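L-methionine gamma-lyase (Fusobacterium nucleatum subsp. nucleatum, PDB 6LXU) is a pyridoxal-phosphate-dependent enzyme of the Cys/Met metabolism family, built on the aminotransferase-like fold and assembled from four copies of the chain. Local coordinates at residues F317-G322 with G373-S378; V290-L295 with A313-E318; N331-C336 with I388-Q393. One frame throughout, in Å; residues are numbered along the deposited sequence.

Interaction 1. Residues F317-G322 with G373-S378. With NO3 (nitrate ion), chain C.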
loop_
_atom_site.group_PDB
_atom_site.type_symbol
_atom_site.label_atom_id
_atom_site.label_comp_id
_atom_site.label_asym_id
_atom_site.label_seq_id
_atom_site.Cartn_x
_atom_site.Cartn_y
_atom_site.Cartn_z
ATOM N N PHE A 317 -27.752 20.131 -14.790
ATOM C CA PHE A 317 -28.865 20.351 -15.705
ATOM C C PHE A 317 -30.167 20.167 -14.964
ATOM O O PHE A 317 -30.243 19.457 -13.967
ATOM C CB PHE A 317 -28.769 19.456 -16.953
ATOM C CG PHE A 317 -28.705 17.974 -16.672
ATOM C CD1 PHE A 317 -27.490 17.337 -16.399
ATOM C CD2 PHE A 317 -29.854 17.194 -16.737
ATOM C CE1 PHE A 317 -27.442 15.969 -16.172
ATOM C CE2 PHE A 317 -29.810 15.828 -16.512
ATOM C CZ PHE A 317 -28.599 15.211 -16.226
ATOM N N GLU A 318 -31.201 20.846 -15.466
ATOM C CA GLU A 318 -32.544 20.791 -14.874
ATOM C C GLU A 318 -33.445 19.947 -15.748
ATOM O O GLU A 318 -33.674 20.272 -16.914
ATOM C CB GLU A 318 -33.131 22.192 -14.740
ATOM C CG GLU A 318 -34.439 22.256 -13.951
ATOM C CD GLU A 318 -34.264 22.227 -12.443
ATOM O OE1 GLU A 318 -33.188 22.627 -11.948
ATOM O OE2 GLU A 318 -35.226 21.861 -11.733
ATOM N N LEU A 319 -33.962 18.866 -15.200
ATOM C CA LEU A 319 -34.965 18.077 -15.886
ATOM C C LEU A 319 -36.318 18.782 -15.779
ATOM O O LEU A 319 -36.716 19.196 -14.690
ATOM C CB LEU A 319 -35.069 16.695 -15.260
ATOM C CG LEU A 319 -33.822 15.832 -15.435
ATOM C CD1 LEU A 319 -33.892 14.638 -14.499
ATOM C CD2 LEU A 319 -33.681 15.399 -16.879
ATOM N N LYS A 320 -37.029 18.916 -16.900
ATOM C CA LYS A 320 -38.321 19.628 -16.871
ATOM C C LYS A 320 -39.372 18.944 -15.993
ATOM O O LYS A 320 -40.297 19.622 -15.495
ATOM C CB LYS A 320 -38.851 19.866 -18.286
ATOM C CG LYS A 320 -39.377 18.649 -19.011
ATOM C CD LYS A 320 -39.592 18.990 -20.474
ATOM C CE LYS A 320 -40.441 17.964 -21.186
ATOM N NZ LYS A 320 -41.900 18.222 -21.001
ATOM N N GLY A 321 -39.228 17.630 -15.793
ATOM C CA GLY A 321 -40.136 16.844 -14.958
ATOM C C GLY A 321 -39.870 16.868 -13.460
ATOM O O GLY A 321 -40.532 16.149 -12.713
ATOM N N GLY A 322 -38.896 17.656 -13.007
ATOM C CA GLY A 322 -38.705 17.884 -11.583
ATOM C C GLY A 322 -38.219 16.692 -10.767
ATOM O O GLY A 322 -37.409 15.871 -11.235
ATOM N N GLY A 373 -35.542 19.462 -10.144
ATOM C CA GLY A 373 -35.037 18.711 -11.285
ATOM C C GLY A 373 -33.535 18.792 -11.514
ATOM O O GLY A 373 -33.063 18.308 -12.527
ATOM N N LEU A 374 -32.802 19.396 -10.584
ATOM C CA LEU A 374 -31.365 19.616 -10.783
ATOM C C LEU A 374 -30.572 18.319 -10.623
ATOM O O LEU A 374 -30.688 17.641 -9.603
ATOM C CB LEU A 374 -30.850 20.666 -9.814
ATOM C CG LEU A 374 -29.427 21.180 -10.065
ATOM C CD1 LEU A 374 -29.332 22.013 -11.330
ATOM C CD2 LEU A 374 -28.964 21.988 -8.865
ATOM N N VAL A 375 -29.771 18.007 -11.639
ATOM C CA VAL A 375 -28.880 16.839 -11.642
ATOM C C VAL A 375 -27.461 17.358 -11.863
ATOM O O VAL A 375 -27.235 18.234 -12.702
ATOM C CB VAL A 375 -29.301 15.846 -12.734
ATOM C CG1 VAL A 375 -28.331 14.663 -12.798
ATOM C CG2 VAL A 375 -30.728 15.370 -12.480
ATOM N N ARG A 376 -26.513 16.829 -11.075
ATOM C CA ARG A 376 -25.088 17.166 -11.212
ATOM C C ARG A 376 -24.319 15.959 -11.744
ATOM O O ARG A 376 -24.387 14.870 -11.166
ATOM C CB ARG A 376 -24.485 17.596 -9.881
ATOM C CG ARG A 376 -23.167 18.327 -10.072
ATOM C CD ARG A 376 -22.437 18.611 -8.786
ATOM N NE ARG A 376 -21.632 17.465 -8.412
ATOM C CZ ARG A 376 -20.567 17.493 -7.612
ATOM N NH1 ARG A 376 -20.160 18.642 -7.051
ATOM N NH2 ARG A 376 -19.903 16.372 -7.366
ATOM N N LEU A 377 -23.609 16.166 -12.844
ATOM C CA LEU A 377 -22.870 15.117 -13.522
ATOM C C LEU A 377 -21.373 15.438 -13.526
ATOM O O LEU A 377 -20.950 16.501 -14.003
ATOM C CB LEU A 377 -23.385 15.013 -14.952
ATOM C CG LEU A 377 -22.803 13.916 -15.826
ATOM C CD1 LEU A 377 -23.219 12.549 -15.329
ATOM C CD2 LEU A 377 -23.255 14.100 -17.268
ATOM N N SER A 378 -20.571 14.513 -12.983
ATOM C CA SER A 378 -19.106 14.550 -13.115
ATOM C C SER A 378 -18.740 13.625 -14.265
ATOM O O SER A 378 -18.819 12.395 -14.132
ATOM C CB SER A 378 -18.449 14.078 -11.828
ATOM O OG SER A 378 -17.042 13.951 -12.005
HETATM N N NO3 C . -19.370 16.718 -4.125
HETATM O O1 NO3 C . -18.327 16.510 -4.724
HETATM O O2 NO3 C . -19.590 17.865 -3.641
HETATM O O3 NO3 C . -20.224 15.794 -3.995
#
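Phe317 and Val375 form an antiparallel hydrogen-bonded pair, joined by Phe317 N to Val375 O and, at 2.8 Å, by Val375 N to Phe317 O, while the axes of strands 317-319 and 374-378 run at 139° to each other, well short of a flat antiparallel alignment. One residue on, Glu318 and Leu374 make a non-hydrogen-bonded pair, and Leu319 N then donates an almost linear bond to Gly373 O, reaching it from above the carbonyl plane. On the face carrying Phe317 and Val375, the aromatic ring turns back over its pair-mate: CG lies between the backbone N and the carbonyl carbon (chi1 57°), and Val375 CB sits over the ring at 3.9 Å from its centroid, a CH-pi contact 20° off the normal. Val375 CG1 presses on the ring's far end, 3.5 Å from Phe317 CZ, and CG2 of the same valine meets Leu319 CD1. The opposite face carries Glu318, whose chain bends at chi2 and folds over the start of the partner strand. Its OE2 accepts from Gly373 N at 2.9 Å, met from above the carboxylate plane, and its OE1 bonds to Thr371 OG1, so both oxygens are engaged. At the far end, Arg376 NH2 makes a weak bond to a nitrate ion, which Ser341 N and Gln350 NE2 also hold. Strand 374-378 is flanked by 314-319 and 348-350, while helix 322-332, entered through the type I turn from Leu319 to Gly322, packs Ala325, Leu329 and Leu330 against the Phe317, Leu319 and Val375 face.

Interaction 2. Residues V290-L295 with A313-E318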
loop_
_atom_site.group_PDB
_atom_site.type_symbol
_atom_site.label_atom_id
_atom_site.label_comp_id
_atom_site.label_asym_id
_atom_site.label_seq_id
_atom_site.Cartn_x
_atom_site.Cartn_y
_atom_site.Cartn_z
ATOM N N VAL A 290 -29.261 23.683 -19.105
ATOM C CA VAL A 290 -27.946 23.126 -18.783
ATOM C C VAL A 290 -27.095 24.249 -18.208
ATOM O O VAL A 290 -27.099 25.374 -18.725
ATOM C CB VAL A 290 -27.294 22.508 -20.024
ATOM C CG1 VAL A 290 -25.871 22.030 -19.706
ATOM C CG2 VAL A 290 -28.154 21.362 -20.538
ATOM N N TYR A 291 -26.392 23.934 -17.126
ATOM C CA TYR A 291 -25.411 24.802 -16.504
ATOM C C TYR A 291 -24.027 24.302 -16.899
ATOM O O TYR A 291 -23.616 23.191 -16.505
ATOM C CB TYR A 291 -25.577 24.765 -14.991
ATOM C CG TYR A 291 -26.927 25.248 -14.536
ATOM C CD1 TYR A 291 -27.184 26.615 -14.404
ATOM C CD2 TYR A 291 -27.959 24.359 -14.253
ATOM C CE1 TYR A 291 -28.421 27.072 -13.995
ATOM C CE2 TYR A 291 -29.209 24.812 -13.850
ATOM C CZ TYR A 291 -29.420 26.174 -13.731
ATOM O OH TYR A 291 -30.640 26.671 -13.331
ATOM N N TYR A 292 -23.318 25.090 -17.695
ATOM C CA TYR A 292 -21.979 24.726 -18.170
ATOM C C TYR A 292 -21.251 26.007 -18.542
ATOM O O TYR A 292 -21.803 26.812 -19.299
ATOM C CB TYR A 292 -22.045 23.781 -19.387
ATOM C CG TYR A 292 -20.677 23.281 -19.784
ATOM C CD1 TYR A 292 -19.961 22.426 -18.954
ATOM C CD2 TYR A 292 -20.089 23.668 -20.977
ATOM C CE1 TYR A 292 -18.701 21.960 -19.301
ATOM C CE2 TYR A 292 -18.827 23.223 -21.326
ATOM C CZ TYR A 292 -18.125 22.377 -20.479
ATOM O OH TYR A 292 -16.872 21.953 -20.841
ATOM N N PRO A 293 -20.026 26.221 -18.022
ATOM C CA PRO A 293 -19.338 27.511 -18.287
ATOM C C PRO A 293 -19.103 27.843 -19.755
ATOM O O PRO A 293 -18.960 29.025 -20.087
ATOM C CB PRO A 293 -18.012 27.358 -17.544
ATOM C CG PRO A 293 -18.317 26.381 -16.443
ATOM C CD PRO A 293 -19.252 25.388 -17.072
ATOM N N GLY A 294 -19.024 26.832 -20.610
ATOM C CA GLY A 294 -18.791 27.018 -22.034
ATOM C C GLY A 294 -20.012 27.316 -22.885
ATOM O O GLY A 294 -19.868 27.559 -24.085
ATOM N N LEU A 295 -21.211 27.286 -22.308
ATOM C CA LEU A 295 -22.403 27.701 -23.074
ATOM C C LEU A 295 -22.457 29.216 -23.124
ATOM O O LEU A 295 -22.305 29.885 -22.111
ATOM C CB LEU A 295 -23.679 27.161 -22.456
ATOM C CG LEU A 295 -23.897 25.664 -22.644
ATOM C CD1 LEU A 295 -25.064 25.212 -21.789
ATOM C CD2 LEU A 295 -24.136 25.317 -24.106
ATOM N N ALA A 313 -15.347 19.708 -16.811
ATOM C CA ALA A 313 -16.010 18.434 -17.001
ATOM C C ALA A 313 -17.136 18.198 -16.009
ATOM O O ALA A 313 -17.651 17.083 -15.906
ATOM C CB ALA A 313 -14.983 17.325 -16.975
ATOM N N MET A 314 -17.537 19.258 -15.300
ATOM C CA MET A 314 -18.754 19.245 -14.496
ATOM C C MET A 314 -19.885 19.826 -15.323
ATOM O O MET A 314 -19.693 20.819 -16.052
ATOM C CB MET A 314 -18.571 20.066 -13.233
ATOM C CG MET A 314 -17.537 19.477 -12.285
ATOM S SD MET A 314 -17.867 17.796 -11.730
ATOM C CE MET A 314 -19.464 17.949 -10.936
ATOM N N ILE A 315 -21.054 19.211 -15.223
ATOM C CA ILE A 315 -22.265 19.708 -15.907
ATOM C C ILE A 315 -23.391 19.581 -14.912
ATOM O O ILE A 315 -23.556 18.508 -14.314
ATOM C CB ILE A 315 -22.641 18.869 -17.139
ATOM C CG1 ILE A 315 -21.462 18.699 -18.107
ATOM C CG2 ILE A 315 -23.838 19.512 -17.844
ATOM C CD1 ILE A 315 -21.691 17.643 -19.162
ATOM N N SER A 316 -24.198 20.621 -14.736
ATOM C CA SER A 316 -25.478 20.424 -14.059
ATOM C C SER A 316 -26.595 20.715 -15.037
ATOM O O SER A 316 -26.414 21.432 -16.021
ATOM C CB SER A 316 -25.616 21.275 -12.815
ATOM O OG SER A 316 -24.641 20.893 -11.869
ATOM N N PHE A 317 -27.752 20.131 -14.790
ATOM C CA PHE A 317 -28.865 20.351 -15.705
ATOM C C PHE A 317 -30.167 20.167 -14.964
ATOM O O PHE A 317 -30.243 19.457 -13.967
ATOM C CB PHE A 317 -28.769 19.456 -16.953
ATOM C CG PHE A 317 -28.705 17.974 -16.672
ATOM C CD1 PHE A 317 -27.490 17.337 -16.399
ATOM C CD2 PHE A 317 -29.854 17.194 -16.737
ATOM C CE1 PHE A 317 -27.442 15.969 -16.172
ATOM C CE2 PHE A 317 -29.810 15.828 -16.512
ATOM C CZ PHE A 317 -28.599 15.211 -16.226
ATOM N N GLU A 318 -31.201 20.846 -15.466
ATOM C CA GLU A 318 -32.544 20.791 -14.874
ATOM C C GLU A 318 -33.445 19.947 -15.748
ATOM O O GLU A 318 -33.674 20.272 -16.914
ATOM C CB GLU A 318 -33.131 22.192 -14.740
ATOM C CG GLU A 318 -34.439 22.256 -13.951
ATOM C CD GLU A 318 -34.264 22.227 -12.443
ATOM O OE1 GLU A 318 -33.188 22.627 -11.948
ATOM O OE2 GLU A 318 -35.226 21.861 -11.733
HETATM O O HOH W 1 -32.792 25.189 -13.030
#
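Tyr291 and Ser316 pair through both backbone bonds, Tyr291 N to Ser316 O at 2.7 Å and the longer Ser316 N to Tyr291 O at 3.2 Å. The Tyr291 ring leaves beside its own backbone N, with CG anti to the carbonyl carbon (chi1 -61°). This carries it along strand 314-318, edge-on to the Ser316 carbonyl, with CD2 3.8 Å from Ser316 O. A water in the ring plane continues the line, lying 2.6 Å from Tyr291 OH and donating to Glu318 OE1 at 2.8 Å. Tyr292 takes a different course: CG is anti to the backbone N (chi1 -174°), and the ring turns its edge to Met314 O, 3.3 Å from CD1. Its hydroxyl bonds to Gly312 O, so the ring spans the entry to the strand. On the face away from Tyr291 and Ser316, Val290 CG1 meets Ile315 CG2 at 3.7 Å, and Val290 CG2 lies against Phe317 CB; Val278 and Asn282 of helix 263-282 pack on this side. An antiparallel edge pairing closed by helix packing on one face is consistent with the small C-terminal alpha/beta domain of fold-type I pyridoxal-phosphate enzymes.

Interaction 3. Residues N331-C336 with I388-Q393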
loop_
_atom_site.group_PDB
_atom_site.type_symbol
_atom_site.label_atom_id
_atom_site.label_comp_id
_atom_site.label_asym_id
_atom_site.label_seq_id
_atom_site.Cartn_x
_atom_site.Cartn_y
_atom_site.Cartn_z
ATOM N N ASN A 331 -32.135 6.285 -11.146
ATOM C CA ASN A 331 -32.408 4.881 -10.814
ATOM C C ASN A 331 -32.338 3.929 -12.006
ATOM O O ASN A 331 -32.223 2.716 -11.814
ATOM C CB ASN A 331 -33.748 4.749 -10.093
ATOM C CG ASN A 331 -33.705 5.318 -8.692
ATOM O OD1 ASN A 331 -32.630 5.559 -8.140
ATOM N ND2 ASN A 331 -34.871 5.559 -8.112
ATOM N N ASN A 332 -32.395 4.459 -13.224
ATOM C CA ASN A 332 -32.295 3.655 -14.442
ATOM C C ASN A 332 -30.918 3.628 -15.094
ATOM O O ASN A 332 -30.721 2.898 -16.065
ATOM C CB ASN A 332 -33.342 4.125 -15.454
ATOM C CG ASN A 332 -34.703 3.563 -15.156
ATOM O OD1 ASN A 332 -34.981 2.416 -15.502
ATOM N ND2 ASN A 332 -35.549 4.346 -14.504
ATOM N N LEU A 333 -29.969 4.418 -14.583
ATOM C CA LEU A 333 -28.633 4.459 -15.199
ATOM C C LEU A 333 -27.837 3.215 -14.842
ATOM O O LEU A 333 -27.920 2.721 -13.719
ATOM C CB LEU A 333 -27.884 5.730 -14.806
ATOM C CG LEU A 333 -28.565 7.024 -15.278
ATOM C CD1 LEU A 333 -27.877 8.254 -14.695
ATOM C CD2 LEU A 333 -28.620 7.094 -16.791
ATOM N N LYS A 334 -27.108 2.709 -15.828
ATOM C CA LYS A 334 -26.303 1.490 -15.697
ATOM C C LYS A 334 -24.796 1.714 -15.766
ATOM O O LYS A 334 -24.036 0.852 -15.308
ATOM C CB LYS A 334 -26.699 0.486 -16.782
ATOM C CG LYS A 334 -28.180 0.122 -16.830
ATOM C CD LYS A 334 -28.677 -0.427 -15.504
ATOM C CE LYS A 334 -30.056 -1.066 -15.608
ATOM N NZ LYS A 334 -31.118 -0.065 -15.885
ATOM N N LEU A 335 -24.361 2.840 -16.319
ATOM C CA LEU A 335 -22.940 3.134 -16.470
ATOM C C LEU A 335 -22.532 4.227 -15.487
ATOM O O LEU A 335 -21.568 4.051 -14.730
ATOM C CB LEU A 335 -22.625 3.527 -17.912
ATOM C CG LEU A 335 -21.147 3.755 -18.237
ATOM C CD1 LEU A 335 -20.337 2.501 -17.948
ATOM C CD2 LEU A 335 -20.989 4.195 -19.684
ATOM N N CYS A 336 -23.255 5.346 -15.488
ATOM C CA CYS A 336 -23.031 6.408 -14.523
ATOM C C CYS A 336 -23.300 5.871 -13.127
ATOM O O CYS A 336 -24.285 5.146 -12.925
ATOM C CB CYS A 336 -23.998 7.552 -14.787
ATOM S SG CYS A 336 -23.935 8.277 -16.446
ATOM N N ILE A 388 -23.376 8.732 -23.261
ATOM C CA ILE A 388 -24.585 9.278 -23.883
ATOM C C ILE A 388 -25.665 8.213 -24.041
ATOM O O ILE A 388 -26.834 8.497 -23.764
ATOM C CB ILE A 388 -24.258 10.014 -25.194
ATOM C CG1 ILE A 388 -23.513 11.313 -24.850
ATOM C CG2 ILE A 388 -25.539 10.332 -25.974
ATOM C CD1 ILE A 388 -22.972 12.107 -26.021
ATOM N N ALA A 389 -25.306 7.002 -24.449
ATOM C CA ALA A 389 -26.315 5.943 -24.568
ATOM C C ALA A 389 -26.979 5.662 -23.228
ATOM O O ALA A 389 -28.202 5.438 -23.159
ATOM C CB ALA A 389 -25.700 4.682 -25.152
ATOM N N ASP A 390 -26.198 5.685 -22.150
ATOM C CA ASP A 390 -26.746 5.461 -20.826
ATOM C C ASP A 390 -27.705 6.586 -20.430
ATOM O O ASP A 390 -28.812 6.321 -19.980
ATOM C CB ASP A 390 -25.606 5.318 -19.799
ATOM C CG ASP A 390 -26.069 4.848 -18.445
ATOM O OD1 ASP A 390 -26.976 3.972 -18.385
ATOM O OD2 ASP A 390 -25.491 5.298 -17.424
ATOM N N LEU A 391 -27.272 7.830 -20.575
ATOM C CA LEU A 391 -28.162 8.961 -20.289
ATOM C C LEU A 391 -29.419 8.926 -21.160
ATOM O O LEU A 391 -30.522 9.176 -20.659
ATOM C CB LEU A 391 -27.428 10.276 -20.493
ATOM C CG LEU A 391 -26.270 10.559 -19.528
ATOM C CD1 LEU A 391 -25.445 11.736 -20.015
ATOM C CD2 LEU A 391 -26.777 10.802 -18.119
ATOM N N GLU A 392 -29.254 8.613 -22.441
ATOM C CA GLU A 392 -30.389 8.570 -23.367
ATOM C C GLU A 392 -31.422 7.541 -22.934
ATOM O O GLU A 392 -32.621 7.869 -22.879
ATOM C CB GLU A 392 -29.909 8.303 -24.794
ATOM C CG GLU A 392 -31.006 8.112 -25.847
ATOM C CD GLU A 392 -31.981 9.262 -25.965
ATOM O OE1 GLU A 392 -31.681 10.399 -25.530
ATOM O OE2 GLU A 392 -33.088 9.020 -26.507
ATOM N N GLN A 393 -31.003 6.315 -22.616
ATOM C CA GLN A 393 -31.969 5.295 -22.192
ATOM C C GLN A 393 -32.621 5.658 -20.866
ATOM O O GLN A 393 -33.811 5.404 -20.678
ATOM C CB GLN A 393 -31.379 3.874 -22.206
ATOM C CG GLN A 393 -30.300 3.572 -21.166
ATOM C CD GLN A 393 -30.828 3.316 -19.771
ATOM O OE1 GLN A 393 -31.977 2.890 -19.580
ATOM N NE2 GLN A 393 -29.991 3.569 -18.771
#
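The flat carboxylate of Asp390 is met at OD1 on its syn lone pair, the side of the other oxygen, by Lys334 N, and from above its plane by Leu335 N at OD2 and by Gln393 NE2 at OD1. The bond from Lys334 N to Asp390 OD1 is 2.9 Å long and nearly straight, at 175°. Cys336 N approaches Asp390 OD2 nearly along its C-O axis, 3.0 Å away and tilted to the same face as Leu335 N. Asp390 reaches this bend with CG anti to its backbone N (chi1 -170°). The Gln393 amide uses NE2 twice, both partners close to its own plane: Asn332 O at 2.9 Å in a nearly straight bond, and Asp390 OD1 at 3.1 Å. To get there the glutamine folds back, with CG between the backbone N and the carbonyl carbon (chi1 68°) and a second bend at chi2. Lys334 NZ also donates to Asn332 O, from the face of the carbonyl plane opposite to Gln393 NE2. Leu333 CD2 lies against the Asp390 carbonyl oxygen, 3.3 Å from Asp390 O. Apolar contacts add Leu391 CD2, 4.3 Å from Leu333 CD2 and 4.2 Å from Cys336 SG. Ile349 of strand 348-350 packs on Leu333 and Cys336, while Asn331 bonds to Ala43 and Glu44 of the second subunit. With three backbone N-H groups and one side-chain amide directed at it, the buried Asp390 carboxylate has two donors on each oxygen, which would be expected to stabilise its charged form and fixes the bend after helix 322-332 to helix 384-396.

From the N terminus, interaction 2 comes first, closing the connection that holds helix 301-307, with 17 residues between its segments, by pairing strand 287-291 with 314-319. The latter strand then enters interaction 1 through Phe317 and Glu318, so the two contacts share strand 314-319, which lies between 287-291 and 374-378, and Leu377 N lies 2.8 Å from Ile315 O, a probable hydrogen bond between them. Interaction 3 opens at the C-terminal end of helix 322-332 and closes on helix 384-396, beyond the second strand of interaction 1; these two loops therefore cross, whereas interactions 2 and 3 follow in series. Leu377 CD2 packs on Leu391 CD1 at 4.2 Å, joining the five-stranded sheet to the C-terminal helix.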